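Local coordinates for sulfate permease family protein (Vibrio cholerae, PDB 4DGH) that probably serves as the cytoplasmic STAS domain of a SulP-family membrane transporter, a family generally assigned to anion transport, at residues Ala22-Glu27 with Leu52-Lys57; Arg40-Ile45 with Gln75-Arg80; Tyr7-His12 with Ala121-Ile126; Thr65-Leu70 with Gln95-Ala100. All blocks are in the same frame, centred on the assembly; numbering follows the deposited sequence.

Contact 1: residues Ala22-Glu27 with Leu52-Lys57; sequences AVYALE and LILRLK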
loop_
_atom_site.group_PDB
_atom_site.type_symbol
_atom_site.label_atom_id
_atom_site.label_comp_id
_atom_site.label_asym_id
_atom_site.label_seq_id
_atom_site.Cartn_x
_atom_site.Cartn_y
_atom_site.Cartn_z
ATOM N N ALA A 22 -17.602 5.358 -13.397
ATOM C CA ALA A 22 -16.403 4.863 -12.739
ATOM C C ALA A 22 -16.836 4.312 -11.363
ATOM O O ALA A 22 -17.925 4.606 -10.840
ATOM C CB ALA A 22 -15.369 5.973 -12.623
ATOM N N VAL A 23 -15.984 3.481 -10.790
ATOM C CA VAL A 23 -16.338 2.824 -9.540
ATOM C C VAL A 23 -15.024 2.844 -8.750
ATOM O O VAL A 23 -13.942 2.468 -9.291
ATOM C CB VAL A 23 -16.773 1.380 -9.784
ATOM C CG1 VAL A 23 -16.935 0.698 -8.418
ATOM C CG2 VAL A 23 -18.077 1.335 -10.563
ATOM N N TYR A 24 -15.100 3.268 -7.500
ATOM C CA TYR A 24 -13.908 3.256 -6.644
ATOM C C TYR A 24 -14.271 2.739 -5.280
ATOM O O TYR A 24 -15.346 3.082 -4.766
ATOM C CB TYR A 24 -13.351 4.708 -6.547
ATOM C CG TYR A 24 -12.056 4.743 -5.678
ATOM C CD1 TYR A 24 -10.832 4.170 -6.153
ATOM C CD2 TYR A 24 -12.048 5.317 -4.418
ATOM C CE1 TYR A 24 -9.671 4.169 -5.367
ATOM C CE2 TYR A 24 -10.833 5.346 -3.654
ATOM C CZ TYR A 24 -9.723 4.717 -4.100
ATOM O OH TYR A 24 -8.554 4.726 -3.297
ATOM N N ALA A 25 -13.441 1.903 -4.677
ATOM C CA ALA A 25 -13.735 1.481 -3.350
ATOM C C ALA A 25 -12.720 1.960 -2.338
ATOM O O ALA A 25 -11.511 1.839 -2.555
ATOM C CB ALA A 25 -13.850 -0.045 -3.270
ATOM N N LEU A 26 -13.222 2.351 -1.168
ATOM C CA LEU A 26 -12.352 2.695 -0.085
ATOM C C LEU A 26 -11.974 1.366 0.594
ATOM O O LEU A 26 -12.843 0.573 0.996
ATOM C CB LEU A 26 -13.114 3.591 0.875
ATOM C CG LEU A 26 -13.526 4.907 0.218
ATOM C CD1 LEU A 26 -14.154 5.828 1.264
ATOM C CD2 LEU A 26 -12.236 5.483 -0.352
ATOM N N GLU A 27 -10.703 1.089 0.729
ATOM C CA GLU A 27 -10.354 -0.221 1.346
ATOM C C GLU A 27 -9.958 0.011 2.797
ATOM O O GLU A 27 -8.913 0.616 3.097
ATOM C CB GLU A 27 -9.245 -0.948 0.580
ATOM C CG GLU A 27 -9.660 -2.257 -0.118
ATOM C CD GLU A 27 -9.674 -2.167 -1.658
ATOM O OE1 GLU A 27 -8.783 -1.498 -2.269
ATOM O OE2 GLU A 27 -10.573 -2.797 -2.277
ATOM N N LEU A 52 -19.621 8.622 -10.509
ATOM C CA LEU A 52 -18.634 7.808 -9.781
ATOM C C LEU A 52 -19.316 7.145 -8.575
ATOM O O LEU A 52 -19.827 7.859 -7.674
ATOM C CB LEU A 52 -17.478 8.687 -9.322
ATOM C CG LEU A 52 -16.512 7.980 -8.363
ATOM C CD1 LEU A 52 -15.809 6.779 -8.989
ATOM C CD2 LEU A 52 -15.530 8.936 -7.721
ATOM N N ILE A 53 -19.310 5.808 -8.539
ATOM C CA ILE A 53 -19.795 5.088 -7.370
ATOM C C ILE A 53 -18.639 4.870 -6.419
ATOM O O ILE A 53 -17.624 4.255 -6.767
ATOM C CB ILE A 53 -20.514 3.775 -7.723
ATOM C CG1 ILE A 53 -21.673 4.110 -8.745
ATOM C CG2 ILE A 53 -20.982 3.020 -6.491
ATOM C CD1 ILE A 53 -22.210 2.836 -9.404
ATOM N N LEU A 54 -18.821 5.364 -5.209
ATOM C CA LEU A 54 -17.884 5.171 -4.153
ATOM C C LEU A 54 -18.381 4.072 -3.201
ATOM O O LEU A 54 -19.355 4.276 -2.461
ATOM C CB LEU A 54 -17.722 6.476 -3.392
ATOM C CG LEU A 54 -16.651 6.234 -2.382
ATOM C CD1 LEU A 54 -15.290 6.234 -3.096
ATOM C CD2 LEU A 54 -16.734 7.380 -1.416
ATOM N N ARG A 55 -17.739 2.894 -3.263
ATOM C CA ARG A 55 -18.131 1.680 -2.454
ATOM C C ARG A 55 -17.522 1.754 -1.041
ATOM O O ARG A 55 -16.324 1.891 -0.907
ATOM C CB ARG A 55 -17.662 0.379 -3.149
ATOM C CG ARG A 55 -18.189 0.295 -4.596
ATOM C CD ARG A 55 -17.871 -1.081 -5.209
ATOM N NE ARG A 55 -18.567 -2.152 -4.489
ATOM C CZ ARG A 55 -18.479 -3.449 -4.804
ATOM N NH1 ARG A 55 -17.729 -3.900 -5.827
ATOM N NH2 ARG A 55 -19.197 -4.295 -4.157
ATOM N N LEU A 56 -18.369 1.702 -0.033
ATOM C CA LEU A 56 -17.980 1.799 1.353
ATOM C C LEU A 56 -18.142 0.481 2.155
ATOM O O LEU A 56 -17.983 0.475 3.352
ATOM C CB LEU A 56 -18.889 2.859 1.990
ATOM C CG LEU A 56 -18.838 4.295 1.511
ATOM C CD1 LEU A 56 -19.379 5.232 2.596
ATOM C CD2 LEU A 56 -17.434 4.669 1.291
ATOM N N LYS A 57 -18.461 -0.630 1.469
ATOM C CA LYS A 57 -18.675 -1.941 2.122
ATOM C C LYS A 57 -17.467 -2.351 3.016
ATOM O O LYS A 57 -17.658 -3.016 3.994
ATOM C CB LYS A 57 -18.729 -3.020 1.011
ATOM C CG LYS A 57 -19.768 -4.078 1.182
ATOM C CD LYS A 57 -19.321 -5.496 0.700
ATOM C CE LYS A 57 -18.833 -5.575 -0.743
ATOM N NZ LYS A 57 -19.279 -6.863 -1.421
#
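Y24 and L54 both hold CG anti to the backbone N (chi1 -178° and -175°), which sends both CG atoms the same way from the backbone. In the modelled conformer of L54 described here the side chains lie side by side, with L54 CD1 in the plane of the Y24 ring and 3.6 Å from CD2 at its edge. On the other face of the sheet, R55 carries CG anti to its own carbonyl carbon; its methylenes pass obliquely over V23, CD lying 3.8 Å from V23 CG1, before the guanidinium leads away to a salt bridge with E4 and a cation-pi contact with F115. Between these two layers of side chains the strands run parallel. I53 N donates to A22 O, Y24 N to I53 O, R55 N to Y24 O and L26 N to R55 O, all nearly straight at 2.8 to 3.1 Å. I53 and R55 each donate and accept, as expected for parallel pairing. Past the strands, L26 and L56 lie alongside each other, and L26 CD1 meets L56 CD2 at 3.5 Å, tighter than usual for two methyls. F38 stacks on the Y24 ring, while F30 of a second subunit meets it edge-to-face. L26 and R55, with W58, belong to the potassium site. Strands 21-25 and 51-55, joined through helix 32-44, form a beta-alpha-beta unit of the parallel sheet in the STAS domain.

Contact 2: residues Arg40-Ile45 with Gln75-Arg80; sequences RVMGSI and QSFHKR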
loop_
_atom_site.group_PDB
_atom_site.type_symbol
_atom_site.label_atom_id
_atom_site.label_comp_id
_atom_site.label_asym_id
_atom_site.label_seq_id
_atom_site.Cartn_x
_atom_site.Cartn_y
_atom_site.Cartn_z
ATOM N N ARG A 40 -5.995 12.767 -6.723
ATOM C CA ARG A 40 -4.968 13.221 -7.660
ATOM C C ARG A 40 -5.212 12.750 -9.077
ATOM O O ARG A 40 -5.170 13.522 -9.977
ATOM C CB ARG A 40 -3.559 12.891 -7.118
ATOM C CG ARG A 40 -2.376 13.255 -8.034
ATOM C CD ARG A 40 -1.004 13.201 -7.302
ATOM N NE ARG A 40 -0.756 11.944 -6.571
ATOM C CZ ARG A 40 -0.808 11.823 -5.233
ATOM N NH1 ARG A 40 -1.091 12.906 -4.475
ATOM N NH2 ARG A 40 -0.598 10.626 -4.652
ATOM N N VAL A 41 -5.586 11.504 -9.269
ATOM C CA VAL A 41 -5.844 10.965 -10.590
ATOM C C VAL A 41 -7.027 11.699 -11.236
ATOM O O VAL A 41 -6.972 12.088 -12.404
ATOM C CB VAL A 41 -6.266 9.487 -10.481
ATOM C CG1 VAL A 41 -6.778 8.995 -11.842
ATOM C CG2 VAL A 41 -5.104 8.610 -10.024
HETATM N N MSE A 42 -8.089 11.870 -10.468
HETATM C CA MSE A 42 -9.302 12.456 -11.041
HETATM C C MSE A 42 -9.014 13.895 -11.456
HETATM O O MSE A 42 -9.622 14.424 -12.401
HETATM C CB MSE A 42 -10.421 12.394 -9.982
HETATM C CG MSE A 42 -11.753 12.689 -10.644
HETATM SE SE MSE A 42 -12.242 11.089 -11.728
HETATM C CE MSE A 42 -13.302 9.838 -10.647
ATOM N N GLY A 43 -8.151 14.552 -10.711
ATOM C CA GLY A 43 -7.719 15.933 -11.044
ATOM C C GLY A 43 -6.822 16.025 -12.261
ATOM O O GLY A 43 -6.815 17.065 -12.973
ATOM N N SER A 44 -6.055 14.972 -12.527
ATOM C CA SER A 44 -5.013 15.051 -13.591
ATOM C C SER A 44 -5.444 14.505 -14.940
ATOM O O SER A 44 -4.961 14.948 -16.005
ATOM C CB SER A 44 -3.654 14.466 -13.129
ATOM O OG SER A 44 -3.655 13.049 -13.212
ATOM N N ILE A 45 -6.343 13.549 -14.932
ATOM C CA ILE A 45 -6.823 13.010 -16.197
ATOM C C ILE A 45 -7.647 14.033 -16.976
ATOM O O ILE A 45 -8.257 14.946 -16.402
ATOM C CB ILE A 45 -7.658 11.731 -16.043
ATOM C CG1 ILE A 45 -8.913 12.055 -15.203
ATOM C CG2 ILE A 45 -6.748 10.615 -15.515
ATOM C CD1 ILE A 45 -9.893 10.889 -15.027
ATOM N N GLN A 75 -15.931 16.657 -2.552
ATOM C CA GLN A 75 -15.860 18.067 -3.026
ATOM C C GLN A 75 -15.003 18.210 -4.289
ATOM O O GLN A 75 -15.371 18.887 -5.202
ATOM C CB GLN A 75 -15.356 18.997 -1.931
ATOM C CG GLN A 75 -16.470 19.320 -0.950
ATOM C CD GLN A 75 -15.993 19.978 0.334
ATOM O OE1 GLN A 75 -14.799 19.998 0.643
ATOM N NE2 GLN A 75 -16.948 20.509 1.106
ATOM N N SER A 76 -13.856 17.546 -4.293
ATOM C CA SER A 76 -12.951 17.585 -5.407
ATOM C C SER A 76 -13.554 16.926 -6.663
ATOM O O SER A 76 -13.335 17.413 -7.758
ATOM C CB SER A 76 -11.587 16.979 -5.036
ATOM O OG SER A 76 -11.622 15.552 -5.185
ATOM N N PHE A 77 -14.399 15.896 -6.526
ATOM C CA PHE A 77 -15.089 15.333 -7.712
ATOM C C PHE A 77 -16.223 16.249 -8.186
ATOM O O PHE A 77 -16.441 16.426 -9.379
ATOM C CB PHE A 77 -15.659 13.902 -7.393
ATOM C CG PHE A 77 -14.603 12.931 -6.887
ATOM C CD1 PHE A 77 -13.265 13.055 -7.302
ATOM C CD2 PHE A 77 -14.934 11.889 -6.046
ATOM C CE1 PHE A 77 -12.280 12.136 -6.881
ATOM C CE2 PHE A 77 -13.968 10.966 -5.588
ATOM C CZ PHE A 77 -12.645 11.078 -6.023
ATOM N N HIS A 78 -16.982 16.795 -7.249
ATOM C CA HIS A 78 -18.151 17.633 -7.572
ATOM C C HIS A 78 -17.684 18.825 -8.341
ATOM O O HIS A 78 -18.430 19.342 -9.200
ATOM C CB HIS A 78 -18.883 18.183 -6.309
ATOM C CG HIS A 78 -19.855 17.195 -5.700
ATOM N ND1 HIS A 78 -20.496 17.413 -4.516
ATOM C CD2 HIS A 78 -20.295 15.966 -6.170
ATOM C CE1 HIS A 78 -21.303 16.354 -4.256
ATOM N NE2 HIS A 78 -21.217 15.501 -5.294
ATOM N N LYS A 79 -16.501 19.295 -8.014
ATOM C CA LYS A 79 -16.100 20.532 -8.658
ATOM C C LYS A 79 -15.684 20.279 -10.116
ATOM O O LYS A 79 -15.613 21.240 -10.889
ATOM C CB LYS A 79 -15.083 21.332 -7.826
ATOM C CG LYS A 79 -13.702 20.804 -7.925
ATOM C CD LYS A 79 -12.791 21.301 -6.799
ATOM C CE LYS A 79 -11.406 20.731 -7.041
ATOM N NZ LYS A 79 -10.449 21.002 -5.932
ATOM N N ARG A 80 -15.419 19.024 -10.521
ATOM C CA ARG A 80 -15.234 18.689 -11.969
ATOM C C ARG A 80 -16.526 18.252 -12.728
ATOM O O ARG A 80 -16.500 17.915 -13.913
ATOM C CB ARG A 80 -14.126 17.661 -12.214
ATOM C CG ARG A 80 -12.714 18.089 -11.761
ATOM C CD ARG A 80 -11.569 17.502 -12.596
ATOM N NE ARG A 80 -11.781 17.505 -14.043
ATOM C CZ ARG A 80 -10.988 16.905 -14.924
ATOM N NH1 ARG A 80 -9.852 16.265 -14.521
ATOM N NH2 ARG A 80 -11.309 16.968 -16.230
#
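In one of its two modelled conformers, R80 NH1 reaches two backbone carbonyls at the end of helix 32-44. Its bond to I45 O is 2.8 Å long and nearly straight (177°), with the oxygen almost exactly in the guanidinium plane. M42 O is equally near NH1, at 2.8 Å, but the N-H points well off it and that bond is weak. The apolar half of the contact lies beside this grip: M42, a selenomethionine, crosses F77 at about a right angle, setting CB 3.6 Å from F77 CE1 and CG 3.7 Å from F77 CD1, an approach oblique to the ring. CG of M42 stands anti to the backbone N (chi1 -167°), which places this methylene against the ring. R80 bends at chi2 and chi3 as it crosses to the neighbouring helix, and its CD passes 3.6 Å from M42 O. Further out, R80 NH2 has a weak hydrogen bond to Q46 O, and the R80 side chain touches T48. M42 and F77 both rest on L52 of strand 51-55 and on I82, placing this apolar patch between the two helices and the sheet. T65 and Q68 of a second subunit pack on M42 and I45. In that conformer the cationic guanidinium sits among carbonyl oxygens at the C-terminal end of a helix, whose dipole probably favours its charge.

Contact 3: residues Tyr7-His12 with Ala121-Ile126; sequences YELAQH and AALTEI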
loop_
_atom_site.group_PDB
_atom_site.type_symbol
_atom_site.label_atom_id
_atom_site.label_comp_id
_atom_site.label_asym_id
_atom_site.label_seq_id
_atom_site.Cartn_x
_atom_site.Cartn_y
_atom_site.Cartn_z
ATOM N N TYR A 7 -23.589 -9.063 -13.749
ATOM C CA TYR A 7 -25.026 -9.296 -13.837
ATOM C C TYR A 7 -25.819 -8.036 -14.244
ATOM O O TYR A 7 -26.684 -8.087 -15.112
ATOM C CB TYR A 7 -25.610 -9.757 -12.520
ATOM C CG TYR A 7 -27.087 -10.061 -12.630
ATOM C CD1 TYR A 7 -27.511 -11.160 -13.386
ATOM C CD2 TYR A 7 -28.059 -9.294 -11.950
ATOM C CE1 TYR A 7 -28.829 -11.481 -13.492
ATOM C CE2 TYR A 7 -29.421 -9.623 -12.056
ATOM C CZ TYR A 7 -29.784 -10.700 -12.827
ATOM O OH TYR A 7 -31.096 -11.084 -13.001
ATOM N N GLU A 8 -25.559 -6.938 -13.551
ATOM C CA GLU A 8 -26.257 -5.675 -13.888
ATOM C C GLU A 8 -25.894 -5.155 -15.271
ATOM O O GLU A 8 -26.771 -4.654 -16.002
ATOM C CB GLU A 8 -25.954 -4.572 -12.896
ATOM C CG GLU A 8 -26.798 -4.593 -11.691
ATOM C CD GLU A 8 -28.300 -4.631 -11.995
ATOM O OE1 GLU A 8 -28.811 -3.872 -12.846
ATOM O OE2 GLU A 8 -28.955 -5.464 -11.357
ATOM N N LEU A 9 -24.632 -5.303 -15.631
ATOM C CA LEU A 9 -24.220 -4.960 -17.011
ATOM C C LEU A 9 -25.038 -5.741 -18.041
ATOM O O LEU A 9 -25.630 -5.129 -18.983
ATOM C CB LEU A 9 -22.725 -5.114 -17.222
ATOM C CG LEU A 9 -21.820 -4.047 -16.501
ATOM C CD1 LEU A 9 -20.324 -4.418 -16.629
ATOM C CD2 LEU A 9 -22.001 -2.622 -17.048
ATOM N N ALA A 10 -25.159 -7.064 -17.840
ATOM C CA ALA A 10 -25.925 -7.859 -18.836
ATOM C C ALA A 10 -27.413 -7.459 -18.815
ATOM O O ALA A 10 -28.054 -7.406 -19.882
ATOM C CB ALA A 10 -25.752 -9.356 -18.595
ATOM N N GLN A 11 -27.971 -7.140 -17.648
ATOM C CA GLN A 11 -29.327 -6.653 -17.583
ATOM C C GLN A 11 -29.532 -5.423 -18.419
ATOM O O GLN A 11 -30.662 -5.216 -18.961
ATOM C CB GLN A 11 -29.776 -6.423 -16.157
ATOM C CG GLN A 11 -29.951 -7.698 -15.324
ATOM C CD GLN A 11 -31.052 -8.630 -15.856
ATOM O OE1 GLN A 11 -30.771 -9.748 -16.377
ATOM N NE2 GLN A 11 -32.303 -8.182 -15.749
ATOM N N HIS A 12 -28.478 -4.617 -18.565
ATOM C CA HIS A 12 -28.531 -3.457 -19.434
ATOM C C HIS A 12 -27.935 -3.653 -20.792
ATOM O O HIS A 12 -27.657 -2.653 -21.495
ATOM C CB HIS A 12 -27.881 -2.236 -18.734
ATOM C CG HIS A 12 -28.663 -1.757 -17.536
ATOM N ND1 HIS A 12 -29.465 -0.681 -17.575
ATOM C CD2 HIS A 12 -28.757 -2.274 -16.236
ATOM C CE1 HIS A 12 -30.062 -0.517 -16.351
ATOM N NE2 HIS A 12 -29.624 -1.493 -15.545
ATOM N N ALA A 121 -28.972 1.989 -10.769
ATOM C CA ALA A 121 -29.377 3.390 -10.923
ATOM C C ALA A 121 -28.475 4.198 -11.851
ATOM O O ALA A 121 -28.971 5.043 -12.622
ATOM C CB ALA A 121 -29.494 4.097 -9.601
ATOM N N ALA A 122 -27.179 3.966 -11.796
ATOM C CA ALA A 122 -26.260 4.766 -12.620
ATOM C C ALA A 122 -26.425 4.395 -14.085
ATOM O O ALA A 122 -26.456 5.278 -14.998
ATOM C CB ALA A 122 -24.795 4.469 -12.243
ATOM N N LEU A 123 -26.514 3.106 -14.337
ATOM C CA LEU A 123 -26.611 2.637 -15.755
ATOM C C LEU A 123 -27.932 3.144 -16.331
ATOM O O LEU A 123 -27.998 3.549 -17.508
ATOM C CB LEU A 123 -26.553 1.134 -15.855
ATOM C CG LEU A 123 -25.218 0.450 -15.455
ATOM C CD1 LEU A 123 -25.395 -1.082 -15.342
ATOM C CD2 LEU A 123 -24.214 0.853 -16.513
ATOM N N THR A 124 -28.972 3.191 -15.512
ATOM C CA THR A 124 -30.259 3.742 -15.961
ATOM C C THR A 124 -30.188 5.248 -16.263
ATOM O O THR A 124 -30.750 5.715 -17.275
ATOM C CB THR A 124 -31.313 3.523 -14.872
ATOM O OG1 THR A 124 -31.549 2.111 -14.757
ATOM C CG2 THR A 124 -32.675 4.231 -15.221
ATOM N N GLU A 125 -29.528 6.006 -15.390
ATOM C CA GLU A 125 -29.327 7.437 -15.614
ATOM C C GLU A 125 -28.464 7.736 -16.857
ATOM O O GLU A 125 -28.763 8.639 -17.650
ATOM C CB GLU A 125 -28.718 8.102 -14.387
ATOM C CG GLU A 125 -28.287 9.537 -14.644
ATOM C CD GLU A 125 -28.115 10.343 -13.350
ATOM O OE1 GLU A 125 -28.218 9.770 -12.215
ATOM O OE2 GLU A 125 -27.870 11.563 -13.458
ATOM N N ILE A 126 -27.418 6.954 -17.062
ATOM C CA ILE A 126 -26.595 7.116 -18.268
ATOM C C ILE A 126 -27.385 6.824 -19.543
ATOM O O ILE A 126 -27.250 7.537 -20.550
ATOM C CB ILE A 126 -25.290 6.268 -18.178
ATOM C CG1 ILE A 126 -24.382 6.946 -17.152
ATOM C CG2 ILE A 126 -24.573 6.258 -19.528
ATOM C CD1 ILE A 126 -23.383 6.055 -16.395
#
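H12 and L123 make a CH-pi contact that joins the end of the N-terminal helix 3-11 to the C-terminal helix 115-128. L123 CB stands over the centre of the H12 imidazole, 3.8 Å from the ring centroid and only 6° off its normal. Further along the same side chain, CD1 of L123 lies 3.7 Å from H12 CD2 and reaches back to E8 O at 3.9 Å. L9 crosses L123 at about a right angle, its CD2 4.1 Å from L123 CD1, so L123 CD1 sits between the H12 ring and L9. CG of H12 lies anti to its carbonyl carbon (chi1 -67°), which starts the ring toward helix 115-128. At the ring edge, near its plane, T124 OG1 approaches H12 CE1 to 3.4 Å; that hydroxyl is hydrogen-bonded to S120 O. H12 ND1 has its own hydrogen bond, to E127 OE2. L123 also packs on P18 and on L21 of strand 21-25, tying the helix pair to the sheet. No hydrogen bond links the segments; they are joined by van der Waals and CH-pi contacts around L123, while the bond of ND1 to E127 helps fix the rotation of the imidazole, and the nearby carboxylate could favour protonation of the ring.

Contact 4: residues Thr65-Leu70 with Gln95-Ala100; sequences TGIQTL and QKLVKA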
loop_
_atom_site.group_PDB
_atom_site.type_symbol
_atom_site.label_atom_id
_atom_site.label_comp_id
_atom_site.label_asym_id
_atom_site.label_seq_id
_atom_site.Cartn_x
_atom_site.Cartn_y
_atom_site.Cartn_z
ATOM N N THR A 65 -11.520 12.107 11.223
ATOM C CA THR A 65 -10.460 12.228 10.254
ATOM C C THR A 65 -10.875 11.604 8.906
ATOM O O THR A 65 -10.581 12.175 7.826
ATOM C CB THR A 65 -9.048 11.685 10.724
ATOM O OG1 THR A 65 -9.121 10.286 10.843
ATOM C CG2 THR A 65 -8.652 12.193 12.117
ATOM N N GLY A 66 -11.548 10.452 8.929
ATOM C CA GLY A 66 -11.936 9.847 7.655
ATOM C C GLY A 66 -13.142 10.631 7.113
ATOM O O GLY A 66 -13.324 10.734 5.929
ATOM N N ILE A 67 -14.001 11.152 7.974
ATOM C CA ILE A 67 -15.124 11.982 7.479
ATOM C C ILE A 67 -14.639 13.190 6.711
ATOM O O ILE A 67 -15.133 13.483 5.621
ATOM C CB ILE A 67 -16.030 12.440 8.640
ATOM C CG1 ILE A 67 -16.834 11.186 9.028
ATOM C CG2 ILE A 67 -16.931 13.618 8.186
ATOM C CD1 ILE A 67 -17.990 10.799 8.068
ATOM N N GLN A 68 -13.646 13.882 7.255
ATOM C CA GLN A 68 -13.167 15.086 6.584
ATOM C C GLN A 68 -12.394 14.724 5.306
ATOM O O GLN A 68 -12.448 15.448 4.324
ATOM C CB GLN A 68 -12.301 15.914 7.520
ATOM C CG GLN A 68 -13.162 16.621 8.566
ATOM C CD GLN A 68 -12.325 17.208 9.693
ATOM O OE1 GLN A 68 -11.919 16.473 10.612
ATOM N NE2 GLN A 68 -12.087 18.528 9.667
ATOM N N THR A 69 -11.721 13.586 5.312
ATOM C CA THR A 69 -11.078 13.087 4.087
ATOM C C THR A 69 -12.091 12.758 3.014
ATOM O O THR A 69 -11.901 13.109 1.833
ATOM C CB THR A 69 -10.184 11.890 4.465
ATOM O OG1 THR A 69 -9.241 12.366 5.412
ATOM C CG2 THR A 69 -9.376 11.355 3.285
ATOM N N LEU A 70 -13.152 12.023 3.390
ATOM C CA LEU A 70 -14.187 11.649 2.429
ATOM C C LEU A 70 -14.882 12.912 1.895
ATOM O O LEU A 70 -15.212 12.996 0.704
ATOM C CB LEU A 70 -15.206 10.691 3.051
ATOM C CG LEU A 70 -16.408 10.284 2.262
ATOM C CD1 LEU A 70 -15.990 9.548 0.979
ATOM C CD2 LEU A 70 -17.300 9.310 2.998
ATOM N N GLN A 95 -25.308 5.746 9.634
ATOM C CA GLN A 95 -25.703 6.837 10.612
ATOM C C GLN A 95 -24.677 7.947 10.645
ATOM O O GLN A 95 -25.061 9.101 10.702
ATOM C CB GLN A 95 -25.921 6.344 12.064
ATOM C CG GLN A 95 -26.730 5.044 12.156
ATOM C CD GLN A 95 -26.723 4.363 13.554
ATOM O OE1 GLN A 95 -26.345 3.175 13.705
ATOM N NE2 GLN A 95 -27.185 5.088 14.554
ATOM N N LYS A 96 -23.381 7.596 10.637
ATOM C CA LYS A 96 -22.327 8.622 10.668
ATOM C C LYS A 96 -22.381 9.507 9.425
ATOM O O LYS A 96 -22.178 10.705 9.510
ATOM C CB LYS A 96 -20.924 8.000 10.704
ATOM C CG LYS A 96 -20.170 8.112 11.949
ATOM C CD LYS A 96 -19.302 9.324 11.964
ATOM C CE LYS A 96 -19.073 9.516 13.424
ATOM N NZ LYS A 96 -17.981 8.637 13.853
ATOM N N LEU A 97 -22.611 8.909 8.247
ATOM C CA LEU A 97 -22.651 9.663 7.010
ATOM C C LEU A 97 -23.787 10.774 7.069
ATOM O O LEU A 97 -23.614 11.875 6.537
ATOM C CB LEU A 97 -22.929 8.733 5.831
ATOM C CG LEU A 97 -21.747 7.712 5.513
ATOM C CD1 LEU A 97 -22.106 7.003 4.220
ATOM C CD2 LEU A 97 -20.425 8.440 5.376
ATOM N N VAL A 98 -24.909 10.421 7.692
ATOM C CA VAL A 98 -26.038 11.365 7.855
ATOM C C VAL A 98 -25.599 12.459 8.853
ATOM O O VAL A 98 -25.527 13.640 8.498
ATOM C CB VAL A 98 -27.298 10.653 8.374
ATOM C CG1 VAL A 98 -28.407 11.691 8.760
ATOM C CG2 VAL A 98 -27.827 9.696 7.300
ATOM N N LYS A 99 -25.172 12.048 10.033
ATOM C CA LYS A 99 -24.819 13.025 11.069
ATOM C C LYS A 99 -23.701 13.977 10.651
ATOM O O LYS A 99 -23.710 15.132 11.056
ATOM C CB LYS A 99 -24.407 12.341 12.393
ATOM C CG LYS A 99 -25.353 11.235 12.915
ATOM C CD LYS A 99 -25.130 10.910 14.413
ATOM C CE LYS A 99 -23.631 10.833 14.829
ATOM N NZ LYS A 99 -22.937 9.525 14.576
ATOM N N ALA A 100 -22.741 13.498 9.851
ATOM C CA ALA A 100 -21.628 14.305 9.417
ATOM C C ALA A 100 -21.880 15.200 8.235
ATOM O O ALA A 100 -21.027 16.046 7.933
ATOM C CB ALA A 100 -20.427 13.422 9.133
#
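I67 and A100 make the closest apolar contact between helix 64-78 and the end of helix 91-99. Both I67 CG2, at 3.6 Å, and I67 CD1, at 3.7 Å, bear on the single methyl A100 CB. The isoleucine has CG2 anti to its backbone N, and a chi2 of -76° folds CD1 round so both branches share this partner. A second apolar pair is made by leucines: L70 and L97 cross at about a right angle, and their CD2 atoms lie 4.0 Å apart. I67 CD1 also comes within 4.3 Å of L97 CD2, linking the two pairs. Contact with a polar residue is limited to its methylenes: I67 CG1 lies 4.3 Å from K96 CD, while K96 NZ turns to backbone oxygens, M62 O and L17 O of a third subunit. No hydrogen bond joins the segments. Within helix 64-78, T69 OG1 donates to T65 O at 2.8 Å, and T69 N reaches that oxygen from the opposite face of its plane. The axes of segments 65-70 and 95-99 approach to 11.3 Å at 65°, leaving side-chain ends to make the contact. I102 of helix 102-106 packs on both I67 and L97, and L97 touches L56, just past strand 51-55.

Contact 1 pairs the edge strand 21-25 with 51-55, close to the centre of the chain (about 4 Å between centres), and the other three lie around it, with centres about 15 to 16 Å away. In the conformers given, L52 of contact 1 packs on F77 of contact 2 and L54 on L70 of contact 4. L56 CD1 also meets L97 CD1 of contact 4 at 3.6 Å, and I53 CD1 meets A122 CB of contact 3 at 4.2 Å. Contacts 2 and 4 share helix 64-78 but do not touch, their nearest atoms being about 5 Å apart. Contacts 3 and 4 fall on opposite sides of the chain centre. The potassium ion is about 4 Å from the L26 side chain and about 9 Å from that of L70.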